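PDB 3QFF: N5-carboxyaminoimidazole ribonucleotide synthetase from Bacillus anthracis, which probably uses ATP and bicarbonate to carboxylate aminoimidazole ribonucleotide, giving N5-carboxyaminoimidazole ribonucleotide in purine biosynthesis. Local coordinates for residues V151-T156 / K162-L167. Sequence-based numbering, arbitrary orientation.
With ADP (adenosine-5'-diphosphate), chain C.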
# COMPACT_ATOMS: atom_id res chain seq x y z
N VAL A 151 10.58 -34.95 17.99
CA VAL A 151 11.22 -33.65 18.11
C VAL A 151 11.02 -33.09 19.52
O VAL A 151 9.89 -33.00 20.02
CB VAL A 151 10.65 -32.65 17.07
CG1 VAL A 151 11.47 -31.38 17.07
CG2 VAL A 151 10.63 -33.27 15.67
N LEU A 152 12.13 -32.73 20.16
CA LEU A 152 12.10 -32.07 21.45
C LEU A 152 12.28 -30.58 21.24
O LEU A 152 13.29 -30.16 20.70
CB LEU A 152 13.20 -32.60 22.36
CG LEU A 152 13.14 -32.16 23.83
CD1 LEU A 152 11.94 -32.78 24.52
CD2 LEU A 152 14.43 -32.57 24.53
N LYS A 153 11.29 -29.79 21.65
CA LYS A 153 11.37 -28.34 21.53
C LYS A 153 11.16 -27.70 22.90
O LYS A 153 10.44 -28.26 23.73
CB LYS A 153 10.30 -27.80 20.56
CG LYS A 153 9.96 -28.72 19.41
CD LYS A 153 9.05 -28.02 18.40
CE LYS A 153 8.36 -29.04 17.50
NZ LYS A 153 7.12 -28.49 16.86
N THR A 154 11.78 -26.55 23.14
CA THR A 154 11.53 -25.80 24.37
C THR A 154 10.12 -25.20 24.31
O THR A 154 9.65 -24.83 23.24
CB THR A 154 12.54 -24.65 24.59
OG1 THR A 154 12.44 -23.71 23.50
CG2 THR A 154 13.96 -25.18 24.69
N THR A 155 9.44 -25.13 25.45
CA THR A 155 8.07 -24.61 25.49
C THR A 155 7.99 -23.10 25.26
O THR A 155 6.99 -22.60 24.77
CB THR A 155 7.34 -24.96 26.81
OG1 THR A 155 8.14 -24.54 27.92
CG2 THR A 155 7.07 -26.46 26.91
N THR A 156 9.05 -22.38 25.64
CA THR A 156 9.04 -20.92 25.51
C THR A 156 10.29 -20.38 24.83
O THR A 156 11.26 -21.12 24.63
CB THR A 156 8.91 -20.22 26.88
OG1 THR A 156 10.09 -20.46 27.66
CG2 THR A 156 7.68 -20.71 27.64
N LYS A 162 18.16 -23.78 17.45
CA LYS A 162 18.85 -24.21 18.67
C LYS A 162 17.88 -24.76 19.72
O LYS A 162 18.17 -25.78 20.37
CB LYS A 162 19.69 -23.05 19.25
CG LYS A 162 19.93 -23.08 20.78
CD LYS A 162 20.86 -24.21 21.25
CE LYS A 162 22.33 -23.81 21.20
NZ LYS A 162 23.20 -24.93 21.65
N GLY A 163 16.73 -24.11 19.88
CA GLY A 163 15.72 -24.51 20.86
C GLY A 163 15.06 -25.86 20.61
O GLY A 163 14.05 -26.17 21.25
N GLN A 164 15.60 -26.64 19.67
CA GLN A 164 15.07 -27.99 19.41
C GLN A 164 16.11 -29.05 19.02
O GLN A 164 17.21 -28.72 18.58
CB GLN A 164 13.88 -27.96 18.43
CG GLN A 164 14.18 -27.62 16.98
CD GLN A 164 12.92 -27.74 16.11
OE1 GLN A 164 11.94 -27.02 16.31
NE2 GLN A 164 12.95 -28.66 15.15
N VAL A 165 15.74 -30.32 19.21
CA VAL A 165 16.59 -31.47 18.91
C VAL A 165 15.73 -32.58 18.30
O VAL A 165 14.76 -33.02 18.91
CB VAL A 165 17.30 -32.02 20.20
CG1 VAL A 165 17.97 -33.36 19.94
CG2 VAL A 165 18.30 -31.00 20.75
N VAL A 166 16.09 -33.03 17.10
CA VAL A 166 15.34 -34.09 16.42
C VAL A 166 15.89 -35.47 16.80
O VAL A 166 17.08 -35.74 16.63
CB VAL A 166 15.32 -33.91 14.87
CG1 VAL A 166 14.49 -35.01 14.20
CG2 VAL A 166 14.79 -32.53 14.50
N LEU A 167 15.02 -36.33 17.33
CA LEU A 167 15.42 -37.64 17.81
C LEU A 167 15.06 -38.74 16.81
O LEU A 167 13.92 -39.20 16.77
CB LEU A 167 14.83 -37.94 19.19
CG LEU A 167 15.40 -37.20 20.41
CD1 LEU A 167 14.76 -35.84 20.58
CD2 LEU A 167 15.20 -38.02 21.67
PB ADP C . 9.82 -22.66 15.32
O1B ADP C . 11.29 -22.45 15.62
O2B ADP C . 8.91 -22.12 16.41
O3B ADP C . 9.43 -22.26 13.92
PA ADP C . 8.48 -25.18 14.73
O1A ADP C . 7.71 -24.38 13.69
O2A ADP C . 7.75 -25.92 15.82
O3A ADP C . 9.64 -24.27 15.41
O5' ADP C . 9.34 -26.29 13.94
C5' ADP C . 10.38 -25.89 13.05
C4' ADP C . 10.43 -26.84 11.87
O4' ADP C . 10.65 -28.17 12.35
C3' ADP C . 9.12 -26.87 11.10
O3' ADP C . 9.17 -25.99 9.97
C2' ADP C . 8.95 -28.32 10.69
O2' ADP C . 9.47 -28.51 9.37
C1' ADP C . 9.81 -29.11 11.67
N9 ADP C . 8.94 -29.82 12.65
C8 ADP C . 8.55 -29.34 13.85
N7 ADP C . 7.76 -30.24 14.50
C5 ADP C . 7.65 -31.33 13.72
C6 ADP C . 6.96 -32.64 13.80
N6 ADP C . 6.23 -32.98 14.89
N1 ADP C . 7.10 -33.49 12.75
C2 ADP C . 7.83 -33.17 11.66
N3 ADP C . 8.48 -32.00 11.52
C4 ADP C . 8.43 -31.05 12.50
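Gly163 O accepts a hydrogen bond from Thr154 N (3.0 Å) and begins the antiparallel pairing of a β-hairpin in the ATP-grasp domain, whose second strand edges a four-stranded sheet. Gln164, beside Lys153 in a non-hydrogen-bonded pair, turns its side chain to the nucleotide. With CG between backbone N and carbonyl carbon (chi1 70°) and the chain then extended, its amide sits near the ribose and the 5' oxygen of ADP, Gln164 NE2 lying 3.6 Å from Val151 CG1 and Gln164 OE1 3.7 Å from Lys153 CD. Val165 exchanges two backbone hydrogen bonds with Leu152, the one from Leu152 N to Val165 O (2.9 Å) being nearly straight at 172°. Val166 lies on the nucleotide face with Val151, whose CG2 is 4.1 Å from ADP C5. On the reverse face, Leu167 CD1 packs against Leu152 CB; helix 136-146 meets both leucines and helix 173-182 also meets Leu152. The extended Lys153 side chain carries NZ to ADP N7 (3.0 Å) and to the α-phosphate oxygen O2A (2.8 Å), and Glu188 forms a salt bridge with Lys153 NZ. One ammonium group thus holds adenine and α-phosphate relative to the strand, and its positive charge, shared with Glu188, probably offsets part of the phosphate's.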